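Local coordinates for protein pentafunctional AROM polypeptide (Schizosaccharomyces pombe, PDB 5SWV) that probably catalyses steps of the shikimate pathway, with the construct described here carrying its 3-dehydroquinate dehydratase and shikimate dehydrogenase parts, at residues Leu58-Val61 against Ala62-Ser66; Leu88-Asn91 against Asp92-Glu95; Leu100-Ser103 against Ala104-Tyr107; Asp113-Leu116 against Gly117-Ser120; Ile125-Gln128 against His129-Tyr132. All coordinates share one frame; numbering follows the deposited sequence.

Contact 1: Leu58-Val61 against Ala62-Ser66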
loop_
_atom_site.group_PDB
_atom_site.type_symbol
_atom_site.label_atom_id
_atom_site.label_comp_id
_atom_site.label_asym_id
_atom_site.label_seq_id
_atom_site.Cartn_x
_atom_site.Cartn_y
_atom_site.Cartn_z
ATOM N N LEU A 58 -16.830 7.078 -22.873
ATOM C CA LEU A 58 -15.891 5.957 -22.647
ATOM C C LEU A 58 -14.427 6.356 -22.723
ATOM O O LEU A 58 -13.625 5.931 -21.896
ATOM C CB LEU A 58 -16.124 4.830 -23.654
ATOM C CG LEU A 58 -16.900 3.604 -23.189
ATOM C CD1 LEU A 58 -18.273 3.986 -22.649
ATOM C CD2 LEU A 58 -17.026 2.616 -24.345
ATOM N N ASP A 59 -14.080 7.146 -23.731
ATOM C CA ASP A 59 -12.694 7.573 -23.907
ATOM C C ASP A 59 -12.191 8.344 -22.686
ATOM O O ASP A 59 -11.097 8.085 -22.184
ATOM C CB ASP A 59 -12.536 8.406 -25.192
ATOM C CG ASP A 59 -12.676 7.564 -26.462
ATOM O OD1 ASP A 59 -12.160 6.425 -26.486
ATOM O OD2 ASP A 59 -13.301 8.040 -27.436
ATOM N N PHE A 60 -13.022 9.258 -22.196
ATOM C CA PHE A 60 -12.680 10.069 -21.029
ATOM C C PHE A 60 -12.508 9.234 -19.750
ATOM O O PHE A 60 -11.471 9.280 -19.077
ATOM C CB PHE A 60 -13.756 11.134 -20.819
ATOM C CG PHE A 60 -13.572 11.930 -19.567
ATOM C CD1 PHE A 60 -12.559 12.873 -19.474
ATOM C CD2 PHE A 60 -14.401 11.726 -18.468
ATOM C CE1 PHE A 60 -12.384 13.605 -18.314
ATOM C CE2 PHE A 60 -14.235 12.465 -17.301
ATOM C CZ PHE A 60 -13.225 13.405 -17.226
ATOM N N VAL A 61 -13.536 8.460 -19.437
ATOM C CA VAL A 61 -13.518 7.620 -18.255
ATOM C C VAL A 61 -12.301 6.710 -18.279
ATOM O O VAL A 61 -11.631 6.566 -17.277
ATOM C CB VAL A 61 -14.811 6.792 -18.115
ATOM C CG1 VAL A 61 -14.722 5.843 -16.918
ATOM C CG2 VAL A 61 -16.006 7.720 -17.947
ATOM N N ALA A 62 -12.004 6.133 -19.436
ATOM C CA ALA A 62 -10.830 5.297 -19.591
ATOM C C ALA A 62 -9.509 6.057 -19.396
ATOM O O ALA A 62 -8.602 5.543 -18.737
ATOM C CB ALA A 62 -10.861 4.629 -20.945
ATOM N N GLU A 63 -9.391 7.259 -19.965
ATOM C CA GLU A 63 -8.182 8.090 -19.765
ATOM C C GLU A 63 -7.994 8.378 -18.288
ATOM O O GLU A 63 -6.885 8.284 -17.772
ATOM C CB GLU A 63 -8.247 9.404 -20.550
ATOM C CG GLU A 63 -7.710 9.298 -21.980
ATOM C CD GLU A 63 -8.527 10.065 -23.032
ATOM O OE1 GLU A 63 -8.433 9.688 -24.239
ATOM O OE2 GLU A 63 -9.262 11.025 -22.665
ATOM N N GLN A 64 -9.099 8.680 -17.609
ATOM C CA GLN A 64 -9.091 8.947 -16.180
ATOM C C GLN A 64 -8.633 7.742 -15.366
ATOM O O GLN A 64 -7.751 7.869 -14.526
ATOM C CB GLN A 64 -10.478 9.380 -15.722
ATOM C CG GLN A 64 -10.920 10.708 -16.302
ATOM C CD GLN A 64 -10.328 11.864 -15.555
ATOM O OE1 GLN A 64 -10.812 12.220 -14.481
ATOM N NE2 GLN A 64 -9.279 12.463 -16.097
ATOM N N ILE A 65 -9.220 6.579 -15.625
ATOM C CA ILE A 65 -8.879 5.367 -14.882
ATOM C C ILE A 65 -7.414 4.985 -15.054
ATOM O O ILE A 65 -6.760 4.585 -14.084
ATOM C CB ILE A 65 -9.773 4.161 -15.277
ATOM C CG1 ILE A 65 -11.250 4.420 -14.917
ATOM C CG2 ILE A 65 -9.305 2.860 -14.601
ATOM C CD1 ILE A 65 -11.504 4.864 -13.495
ATOM N N SER A 66 -6.898 5.086 -16.275
ATOM C CA SER A 66 -5.485 4.749 -16.504
ATOM C C SER A 66 -4.570 5.800 -15.882
ATOM O O SER A 66 -3.554 5.444 -15.292
ATOM C CB SER A 66 -5.158 4.485 -17.991
ATOM O OG SER A 66 -5.768 5.430 -18.834
#

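Contact 2: Leu88-Asn91 against Asp92-Glu95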
loop_
_atom_site.group_PDB
_atom_site.type_symbol
_atom_site.label_atom_id
_atom_site.label_comp_id
_atom_site.label_asym_id
_atom_site.label_seq_id
_atom_site.Cartn_x
_atom_site.Cartn_y
_atom_site.Cartn_z
ATOM N N LEU A 88 -25.182 10.721 -8.424
ATOM C CA LEU A 88 -25.518 11.761 -9.405
ATOM C C LEU A 88 -25.896 11.234 -10.775
ATOM O O LEU A 88 -26.287 12.017 -11.627
ATOM C CB LEU A 88 -24.325 12.717 -9.574
ATOM C CG LEU A 88 -23.785 13.383 -8.288
ATOM C CD1 LEU A 88 -22.534 14.226 -8.569
ATOM C CD2 LEU A 88 -24.870 14.216 -7.599
ATOM N N PHE A 89 -25.788 9.930 -10.992
ATOM C CA PHE A 89 -25.973 9.372 -12.310
ATOM C C PHE A 89 -27.457 9.184 -12.525
ATOM O O PHE A 89 -28.131 8.675 -11.646
ATOM C CB PHE A 89 -25.229 8.024 -12.450
ATOM C CG PHE A 89 -25.036 7.565 -13.877
ATOM C CD1 PHE A 89 -23.897 7.922 -14.589
ATOM C CD2 PHE A 89 -25.981 6.752 -14.494
ATOM C CE1 PHE A 89 -23.708 7.490 -15.904
ATOM C CE2 PHE A 89 -25.803 6.308 -15.804
ATOM C CZ PHE A 89 -24.668 6.681 -16.511
ATOM N N PRO A 90 -27.971 9.579 -13.699
ATOM C CA PRO A 90 -29.393 9.399 -13.976
ATOM C C PRO A 90 -29.823 7.936 -13.980
ATOM O O PRO A 90 -29.144 7.098 -14.555
ATOM C CB PRO A 90 -29.549 9.975 -15.375
ATOM C CG PRO A 90 -28.342 10.828 -15.590
ATOM C CD PRO A 90 -27.258 10.165 -14.845
ATOM N N ASN A 91 -30.951 7.645 -13.351
ATOM C CA ASN A 91 -31.495 6.288 -13.324
ATOM C C ASN A 91 -32.029 5.805 -14.658
ATOM O O ASN A 91 -32.075 4.600 -14.880
ATOM C CB ASN A 91 -32.621 6.162 -12.290
ATOM C CG ASN A 91 -32.113 6.252 -10.872
ATOM O OD1 ASN A 91 -31.424 5.358 -10.391
ATOM N ND2 ASN A 91 -32.453 7.335 -10.194
ATOM N N ASP A 92 -32.459 6.722 -15.526
ATOM C CA ASP A 92 -33.084 6.298 -16.779
ATOM C C ASP A 92 -32.068 5.794 -17.804
ATOM O O ASP A 92 -32.467 5.148 -18.753
ATOM C CB ASP A 92 -34.068 7.340 -17.378
ATOM C CG ASP A 92 -33.497 8.766 -17.449
ATOM O OD1 ASP A 92 -32.301 8.945 -17.744
ATOM O OD2 ASP A 92 -34.257 9.735 -17.206
ATOM N N LYS A 93 -30.773 6.035 -17.573
ATOM C CA LYS A 93 -29.726 5.804 -18.565
ATOM C C LYS A 93 -28.924 4.525 -18.321
ATOM O O LYS A 93 -27.703 4.543 -18.177
ATOM C CB LYS A 93 -28.829 7.029 -18.613
ATOM C CG LYS A 93 -29.465 8.130 -19.426
ATOM C CD LYS A 93 -28.652 9.414 -19.384
ATOM C CE LYS A 93 -28.617 10.102 -20.748
ATOM N NZ LYS A 93 -29.962 10.239 -21.394
ATOM N N GLU A 94 -29.641 3.408 -18.302
ATOM C CA GLU A 94 -29.059 2.110 -18.001
ATOM C C GLU A 94 -28.103 1.641 -19.076
ATOM O O GLU A 94 -27.049 1.082 -18.758
ATOM C CB GLU A 94 -30.160 1.072 -17.817
ATOM C CG GLU A 94 -29.658 -0.336 -17.560
ATOM C CD GLU A 94 -30.786 -1.294 -17.280
ATOM O OE1 GLU A 94 -31.039 -2.173 -18.117
ATOM O OE2 GLU A 94 -31.429 -1.167 -16.229
ATOM N N GLU A 95 -28.465 1.844 -20.340
ATOM C CA GLU A 95 -27.613 1.386 -21.436
ATOM C C GLU A 95 -26.231 2.051 -21.361
ATOM O O GLU A 95 -25.206 1.402 -21.591
ATOM C CB GLU A 95 -28.291 1.604 -22.797
ATOM C CG GLU A 95 -29.564 0.780 -23.004
ATOM C CD GLU A 95 -29.411 -0.713 -22.657
ATOM O OE1 GLU A 95 -28.577 -1.408 -23.291
ATOM O OE2 GLU A 95 -30.123 -1.205 -21.741
#

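Contact 3: Leu100-Ser103 against Ala104-Tyr107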
loop_
_atom_site.group_PDB
_atom_site.type_symbol
_atom_site.label_atom_id
_atom_site.label_comp_id
_atom_site.label_asym_id
_atom_site.label_seq_id
_atom_site.Cartn_x
_atom_site.Cartn_y
_atom_site.Cartn_z
ATOM N N LEU A 100 -20.494 1.608 -19.853
ATOM C CA LEU A 100 -19.353 2.054 -19.048
ATOM C C LEU A 100 -18.783 0.932 -18.192
ATOM O O LEU A 100 -17.564 0.777 -18.106
ATOM C CB LEU A 100 -19.701 3.271 -18.173
ATOM C CG LEU A 100 -19.658 4.646 -18.874
ATOM C CD1 LEU A 100 -20.486 5.695 -18.124
ATOM C CD2 LEU A 100 -18.227 5.136 -19.063
ATOM N N MET A 101 -19.655 0.146 -17.579
ATOM C CA MET A 101 -19.199 -0.922 -16.697
ATOM C C MET A 101 -18.495 -2.035 -17.478
ATOM O O MET A 101 -17.491 -2.572 -17.026
ATOM C CB MET A 101 -20.364 -1.465 -15.846
ATOM C CG MET A 101 -20.832 -0.480 -14.777
ATOM S SD MET A 101 -22.200 -1.063 -13.750
ATOM C CE MET A 101 -23.626 -0.776 -14.785
ATOM N N LEU A 102 -19.011 -2.357 -18.659
ATOM C CA LEU A 102 -18.354 -3.314 -19.550
ATOM C C LEU A 102 -16.951 -2.882 -19.918
ATOM O O LEU A 102 -16.023 -3.692 -19.950
ATOM C CB LEU A 102 -19.159 -3.488 -20.827
ATOM C CG LEU A 102 -20.442 -4.305 -20.691
ATOM C CD1 LEU A 102 -21.264 -4.263 -21.977
ATOM C CD2 LEU A 102 -20.152 -5.742 -20.280
ATOM N N SER A 103 -16.808 -1.600 -20.217
ATOM C CA SER A 103 -15.503 -1.035 -20.543
ATOM C C SER A 103 -14.497 -1.172 -19.387
ATOM O O SER A 103 -13.317 -1.502 -19.602
ATOM C CB SER A 103 -15.662 0.424 -20.948
ATOM O OG SER A 103 -14.441 1.102 -20.827
ATOM N N ALA A 104 -14.982 -0.930 -18.174
ATOM C CA ALA A 104 -14.170 -1.021 -16.974
ATOM C C ALA A 104 -13.614 -2.415 -16.741
ATOM O O ALA A 104 -12.486 -2.575 -16.254
ATOM C CB ALA A 104 -14.979 -0.588 -15.769
ATOM N N MET A 105 -14.414 -3.417 -17.073
ATOM C CA MET A 105 -13.999 -4.805 -16.933
ATOM C C MET A 105 -12.985 -5.133 -18.031
ATOM O O MET A 105 -12.009 -5.839 -17.783
ATOM C CB MET A 105 -15.221 -5.745 -16.931
ATOM C CG MET A 105 -16.117 -5.488 -15.716
ATOM S SD MET A 105 -17.725 -6.303 -15.529
ATOM C CE MET A 105 -18.251 -6.559 -17.213
ATOM N N ARG A 106 -13.187 -4.580 -19.222
ATOM C CA ARG A 106 -12.221 -4.752 -20.303
ATOM C C ARG A 106 -10.832 -4.217 -19.949
ATOM O O ARG A 106 -9.853 -4.842 -20.326
ATOM C CB ARG A 106 -12.710 -4.155 -21.636
ATOM C CG ARG A 106 -13.364 -5.176 -22.556
ATOM C CD ARG A 106 -13.816 -4.557 -23.869
ATOM N NE ARG A 106 -15.016 -3.729 -23.680
ATOM C CZ ARG A 106 -15.170 -2.447 -24.050
ATOM N NH1 ARG A 106 -14.202 -1.765 -24.673
ATOM N NH2 ARG A 106 -16.335 -1.833 -23.798
ATOM N N TYR A 107 -10.719 -3.088 -19.238
ATOM C CA TYR A 107 -9.370 -2.623 -18.823
ATOM C C TYR A 107 -8.972 -3.016 -17.388
ATOM O O TYR A 107 -8.129 -2.371 -16.778
ATOM C CB TYR A 107 -9.084 -1.129 -19.157
ATOM C CG TYR A 107 -10.112 -0.091 -18.757
ATOM C CD1 TYR A 107 -10.365 0.208 -17.403
ATOM C CD2 TYR A 107 -10.811 0.641 -19.730
ATOM C CE1 TYR A 107 -11.307 1.181 -17.038
ATOM C CE2 TYR A 107 -11.752 1.613 -19.362
ATOM C CZ TYR A 107 -11.998 1.875 -18.018
ATOM O OH TYR A 107 -12.923 2.817 -17.667
HETATM O O HOH W 1 -16.984 -5.430 -22.747
#

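Contact 4: Asp113-Leu116 against Gly117-Ser120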
loop_
_atom_site.group_PDB
_atom_site.type_symbol
_atom_site.label_atom_id
_atom_site.label_comp_id
_atom_site.label_asym_id
_atom_site.label_seq_id
_atom_site.Cartn_x
_atom_site.Cartn_y
_atom_site.Cartn_z
ATOM N N ASP A 113 -19.050 -1.874 -8.962
ATOM C CA ASP A 113 -20.293 -1.789 -8.215
ATOM C C ASP A 113 -21.437 -1.812 -9.198
ATOM O O ASP A 113 -21.540 -0.925 -10.074
ATOM C CB ASP A 113 -20.355 -0.502 -7.384
ATOM C CG ASP A 113 -21.507 -0.508 -6.365
ATOM O OD1 ASP A 113 -22.698 -0.505 -6.777
ATOM O OD2 ASP A 113 -21.225 -0.482 -5.144
ATOM N N VAL A 114 -22.296 -2.812 -9.048
ATOM C CA VAL A 114 -23.454 -2.960 -9.894
ATOM C C VAL A 114 -24.694 -2.834 -9.023
ATOM O O VAL A 114 -24.972 -3.698 -8.210
ATOM C CB VAL A 114 -23.428 -4.320 -10.605
ATOM C CG1 VAL A 114 -24.655 -4.505 -11.488
ATOM C CG2 VAL A 114 -22.156 -4.458 -11.424
ATOM N N GLU A 115 -25.438 -1.747 -9.202
ATOM C CA GLU A 115 -26.666 -1.506 -8.446
ATOM C C GLU A 115 -27.758 -2.499 -8.780
ATOM O O GLU A 115 -28.012 -2.814 -9.956
ATOM C CB GLU A 115 -27.212 -0.110 -8.714
ATOM C CG GLU A 115 -26.333 0.997 -8.164
ATOM C CD GLU A 115 -26.946 2.368 -8.353
ATOM O OE1 GLU A 115 -28.050 2.459 -8.935
ATOM O OE2 GLU A 115 -26.337 3.370 -7.923
ATOM N N LEU A 116 -28.447 -2.943 -7.738
ATOM C CA LEU A 116 -29.534 -3.899 -7.891
ATOM C C LEU A 116 -30.830 -3.227 -8.420
ATOM O O LEU A 116 -31.875 -3.869 -8.516
ATOM C CB LEU A 116 -29.751 -4.638 -6.554
ATOM C CG LEU A 116 -28.570 -5.547 -6.157
ATOM C CD1 LEU A 116 -28.369 -5.700 -4.658
ATOM C CD2 LEU A 116 -28.721 -6.918 -6.779
ATOM N N GLY A 117 -30.761 -1.933 -8.740
ATOM C CA GLY A 117 -31.829 -1.249 -9.464
ATOM C C GLY A 117 -31.768 -1.400 -10.961
ATOM O O GLY A 117 -32.734 -1.071 -11.620
ATOM N N TRP A 118 -30.635 -1.864 -11.502
ATOM C CA TRP A 118 -30.519 -2.127 -12.942
ATOM C C TRP A 118 -31.276 -3.412 -13.315
ATOM O O TRP A 118 -31.420 -4.318 -12.489
ATOM C CB TRP A 118 -29.062 -2.290 -13.377
ATOM C CG TRP A 118 -28.141 -1.136 -13.121
ATOM C CD1 TRP A 118 -26.956 -1.183 -12.445
ATOM C CD2 TRP A 118 -28.292 0.215 -13.572
ATOM N NE1 TRP A 118 -26.364 0.059 -12.437
ATOM C CE2 TRP A 118 -27.171 0.936 -13.117
ATOM C CE3 TRP A 118 -29.265 0.887 -14.304
ATOM C CZ2 TRP A 118 -27.000 2.299 -13.369
ATOM C CZ3 TRP A 118 -29.095 2.251 -14.556
ATOM C CH2 TRP A 118 -27.970 2.936 -14.088
ATOM N N SER A 119 -31.741 -3.501 -14.557
ATOM C CA SER A 119 -32.479 -4.674 -15.007
ATOM C C SER A 119 -31.652 -5.945 -14.835
ATOM O O SER A 119 -30.422 -5.921 -14.866
ATOM C CB SER A 119 -32.896 -4.536 -16.483
ATOM O OG SER A 119 -31.772 -4.543 -17.343
ATOM N N SER A 120 -32.353 -7.052 -14.649
ATOM C CA SER A 120 -31.714 -8.341 -14.496
ATOM C C SER A 120 -31.033 -8.734 -15.799
ATOM O O SER A 120 -30.027 -9.443 -15.785
ATOM C CB SER A 120 -32.739 -9.391 -14.077
ATOM O OG SER A 120 -33.832 -9.422 -14.982
HETATM O O HOH W 2 -23.862 0.544 -10.838
HETATM O O HOH W 3 -33.143 -5.465 -10.737
#

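Contact 5: Ile125-Gln128 against His129-Tyr132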
loop_
_atom_site.group_PDB
_atom_site.type_symbol
_atom_site.label_atom_id
_atom_site.label_comp_id
_atom_site.label_asym_id
_atom_site.label_seq_id
_atom_site.Cartn_x
_atom_site.Cartn_y
_atom_site.Cartn_z
ATOM N N ILE A 125 -25.780 -9.635 -18.287
ATOM C CA ILE A 125 -24.801 -9.276 -19.307
ATOM C C ILE A 125 -23.474 -8.830 -18.676
ATOM O O ILE A 125 -22.409 -9.211 -19.150
ATOM C CB ILE A 125 -25.342 -8.181 -20.223
ATOM C CG1 ILE A 125 -26.428 -8.763 -21.125
ATOM C CG2 ILE A 125 -24.234 -7.571 -21.075
ATOM C CD1 ILE A 125 -27.336 -7.711 -21.743
ATOM N N LEU A 126 -23.535 -8.022 -17.622
ATOM C CA LEU A 126 -22.318 -7.595 -16.938
ATOM C C LEU A 126 -21.658 -8.777 -16.262
ATOM O O LEU A 126 -20.442 -8.896 -16.289
ATOM C CB LEU A 126 -22.596 -6.506 -15.907
ATOM C CG LEU A 126 -23.111 -5.162 -16.445
ATOM C CD1 LEU A 126 -23.701 -4.307 -15.319
ATOM C CD2 LEU A 126 -22.021 -4.405 -17.195
ATOM N N TYR A 127 -22.456 -9.650 -15.654
ATOM C CA TYR A 127 -21.931 -10.883 -15.043
ATOM C C TYR A 127 -21.239 -11.768 -16.086
ATOM O O TYR A 127 -20.099 -12.178 -15.889
ATOM C CB TYR A 127 -23.050 -11.651 -14.323
ATOM C CG TYR A 127 -22.636 -13.008 -13.820
ATOM C CD1 TYR A 127 -21.877 -13.137 -12.664
ATOM C CD2 TYR A 127 -22.997 -14.171 -14.506
ATOM C CE1 TYR A 127 -21.492 -14.379 -12.201
ATOM C CE2 TYR A 127 -22.614 -15.420 -14.046
ATOM C CZ TYR A 127 -21.860 -15.509 -12.895
ATOM O OH TYR A 127 -21.463 -16.729 -12.429
ATOM N N GLN A 128 -21.907 -12.018 -17.211
ATOM C CA GLN A 128 -21.321 -12.827 -18.288
ATOM C C GLN A 128 -19.962 -12.285 -18.777
ATOM O O GLN A 128 -19.121 -13.065 -19.173
ATOM C CB GLN A 128 -22.295 -13.000 -19.470
ATOM C CG GLN A 128 -23.597 -13.756 -19.171
ATOM C CD GLN A 128 -23.407 -15.155 -18.566
ATOM O OE1 GLN A 128 -22.445 -15.852 -18.860
ATOM N NE2 GLN A 128 -24.342 -15.565 -17.721
ATOM N N HIS A 129 -19.731 -10.972 -18.712
ATOM C CA HIS A 129 -18.482 -10.381 -19.202
ATOM C C HIS A 129 -17.475 -10.028 -18.117
ATOM O O HIS A 129 -16.492 -9.363 -18.399
ATOM C CB HIS A 129 -18.793 -9.145 -20.041
ATOM C CG HIS A 129 -19.561 -9.451 -21.288
ATOM N ND1 HIS A 129 -20.886 -9.844 -21.270
ATOM C CD2 HIS A 129 -19.185 -9.444 -22.591
ATOM C CE1 HIS A 129 -21.292 -10.065 -22.508
ATOM N NE2 HIS A 129 -20.280 -9.830 -23.328
ATOM N N LYS A 130 -17.671 -10.500 -16.892
ATOM C CA LYS A 130 -16.863 -9.995 -15.791
ATOM C C LYS A 130 -15.386 -10.303 -15.905
ATOM O O LYS A 130 -14.573 -9.450 -15.568
ATOM C CB LYS A 130 -17.407 -10.436 -14.435
ATOM C CG LYS A 130 -17.231 -11.897 -14.070
ATOM C CD LYS A 130 -18.260 -12.274 -13.007
ATOM C CE LYS A 130 -17.842 -13.422 -12.100
ATOM N NZ LYS A 130 -18.483 -13.207 -10.759
ATOM N N GLY A 131 -15.029 -11.490 -16.394
ATOM C CA GLY A 131 -13.620 -11.915 -16.421
ATOM C C GLY A 131 -13.053 -12.025 -15.013
ATOM O O GLY A 131 -13.629 -12.703 -14.169
ATOM N N TYR A 132 -11.957 -11.327 -14.744
ATOM C CA TYR A 132 -11.346 -11.330 -13.407
ATOM C C TYR A 132 -11.922 -10.304 -12.449
ATOM O O TYR A 132 -11.782 -10.450 -11.228
ATOM C CB TYR A 132 -9.833 -11.156 -13.514
ATOM C CG TYR A 132 -9.200 -12.339 -14.197
ATOM C CD1 TYR A 132 -9.405 -13.641 -13.701
ATOM C CD2 TYR A 132 -8.422 -12.182 -15.359
ATOM C CE1 TYR A 132 -8.849 -14.741 -14.325
ATOM C CE2 TYR A 132 -7.857 -13.285 -15.991
ATOM C CZ TYR A 132 -8.072 -14.560 -15.464
ATOM O OH TYR A 132 -7.526 -15.678 -16.056
#

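Contact 1: Leu58-Val61 against Ala62-Ser66
Four backbone hydrogen bonds tie Leu58-Val61 to Ala62-Ser66. Each runs from the N-H of one residue to the carbonyl four places earlier, so this is the first part of the alpha helix 58-69. That helix links strands 38-42 and 76-79 in a beta-alpha-beta unit of the type I dehydroquinase TIM barrel. Gln64 N to Phe60 O is 2.9 Å and has an N-H...O angle of 165°. Ala62 N bonds to Leu58 O at 3.0 Å. Further along, Ala62 O takes two donors, Ser66 N and Ser66 OG, one on each face of the carbonyl plane; the hydroxyl bond from Ser66 OG to Ala62 O is 2.8 Å.

The main side-chain contact is between Phe60 and Gln64. The Phe60 side chain leaves the backbone with CG trans to N (chi1 174°), which sets the ring against Gln64. The ring and the Gln64 amide are stacked, their planes 9° apart. The amide stays fixed at its polar end, because OE1 accepts from Ile22 N and NE2 donates to Glu23 OE1. On the barrel side, Val61 CG1 lies 4.3 Å from Ile65 CG1, and both side chains touch Phe78 of strand 76-79. Gln64 CG makes a CH-pi contact over the face of the Phe60 ring, 3.8 Å from its centroid.

Contact 2: Leu88-Asn91 against Asp92-Glu95
The side chains of Phe89 and Lys93 run nearly perpendicular to each other. The Phe89 ring turns its edge to the Lys93 backbone, and Lys93 O lies near the ring plane, 3.5 Å from Phe89 CE2. A chi1 of -164° places Phe89 CG across from its own N and brings the ring edge up to Lys93 O. The Lys93 side chain adds a looser touch, with its CB 4.2 Å from Phe89 CE2. One face of the same ring is covered by Pro90 CD, 3.5 Å above the plane. The ring is therefore met by its own neighbour on a face and by Lys93 at an edge. The Phe89 side chain also packs on Ile55 and Ile80.

The segment is the end of the loop that follows strand 76-79 of the TIM barrel, and it leads into helix 94-106. Lys93 holds the N-cap position of that helix. No hydrogen bond joins Leu88-Asn91 to Asp92-Glu95, and the two segments meet by packing alone.

Pro90 and Lys93 cross obliquely. The aliphatic part of the lysine passes the proline ring, with Lys93 CD 4.1 Å from Pro90 CG. Asp92 comes to the same proline from its carboxylate end, and its OD1 is 3.8 Å from Pro90 CB. The carboxylate of Glu94, in the first turn of the helix, is engaged outside the two segments: its OE1 is hydrogen-bonded to the hydroxyls of Thr122 and Ser119.

Contact 3: Leu100-Ser103 against Ala104-Tyr107
The chi1 of Tyr107 is 50°, with CG lodged between the two backbone arms, and this folds the ring back over the last turn of the helix onto Ser103. The Ser103 hydroxyl swings to the side opposite its N (chi1 160°) and lies next to Tyr107 CE2. Ser103 O lies over one face of the Tyr107 ring, 3.3 Å above the plane and toward the rim. Ala104 CA is 3.6 Å above the ring plane. The same Ser103 O also accepts Tyr107 N at 3.1 Å, in one of the four i to i+4 bonds that close the C-terminal end of helix 94-106. This helix joins strands 76-79 and 111-115 of the TIM barrel.

Arg106 bends at chi3 and lays its guanidinium over the Ser103 backbone, with Ser103 CA 3.4 Å above the guanidinium plane. A water lies at the edge of that group and accepts from Arg106 NE at 2.8 Å. Met105 ends against a branch of Leu102, its CE 3.7 Å from Leu102 CD2. Outside the segments, Tyr107 packs on Val61, Ala62 and Ile65 of helix 58-69.

Leu102 O accepts from Arg106 N, with weak bonds from Met105 N and the water. The guanidinium is thus linked to this helix-end carbonyl through the water, and the arginine's charge probably interacts favourably with the carbonyls gathered there.

Contact 4: Asp113-Leu116 against Gly117-Ser120
Glu115 and Trp118 meet across a type I beta turn at the C-terminal end of strand 111-115, in the loop that leads to helix 120-128 of the TIM barrel. The turn is closed by Trp118 N, which donates to Glu115 O at 3.2 Å. The bond is straight at the hydrogen (166°), but the donor lies above the carbonyl plane.

Trp118 CG is anti to the carbonyl carbon (chi1 -59°), and the indole folds back on the strand. Its five-membered ring lies beside Glu115, with Trp118 CD1 3.2 Å from Glu115 O and Trp118 NE1 3.8 Å from Glu115 CB. Val114 CG1 is at the edge of the indole, 4.2 Å from Trp118 CD1.

One water holds the indole to the strand. It accepts from Trp118 NE1 at 3.0 Å and from Glu115 N, and it donates to Asp113 O. A second water bridges Leu116 O and Trp118 O round the outside of the turn. The Glu115 carboxylate is engaged beyond the turn, by a salt bridge to Arg81 and a hydrogen bond to Thr82. Asp113 forms a second salt bridge to Arg81.

Trp118 packs on Glu94, Ala97 and Met101 of helix 94-106. Leu116 faces the other neighbours, touching strand 134-140 and helix 152-162.

Contact 5: Ile125-Gln128 against His129-Tyr132
The backbone of Ile125-Gln128 ends helix 120-128 with a turn in which Lys130 N donates to Tyr127 O at 3.1 Å, and His129 is the first residue to leave helical angles. Ile125 O takes two bonds from His129. The backbone N reaches it at 3.2 Å, and the ring nitrogen ND1 at 2.7 Å. The ND1 bond has an N-H...O angle of 150°, and the oxygen lies 19° out of the imidazole plane. With ND1 as donor, the ring carries a proton on that nitrogen. This bond ties the imidazole back to the helix end, where the side chains of His129 and Ile125 run next to each other and Ile125 CG2 is 4.1 Å from His129 ND1.

Tyr127 and Lys130 also run alongside each other. The lysine starts with chi1 at 72°, and its extended chain passes the tyrosine ring, with Lys130 CE 3.8 Å from Tyr127 CE1. The ammonium forms a salt bridge with Asp166. His129 also packs on Leu102 and Met105 of helix 94-106. This is a helix C-terminus where a histidine ring N-H, as well as the backbone N-H, is bonded to a carbonyl of the last turn, placed before strand 134-140 of the TIM barrel.

How the contacts relate
The five contacts follow one another along the TIM barrel part of the chain. None is nested in another and none cross. Contact 1 lies within helix 58-69. Contact 2 ends the loop after strand 76-79 and starts helix 94-106, which contact 3 finishes. Contact 4 turns the chain out of strand 111-115, and contact 5 closes helix 120-128. Contacts 1 and 3 join the two neighbouring helices, with Val61 CG2 3.6 Å from Leu100 CD2. Contacts 2 and 4 meet where Glu94 CA lies 3.4 Å from Trp118 CZ3. Met101 of contact 3 reaches both contact 4 and contact 5, tying helix 94-106 to strand 111-115 and helix 120-128.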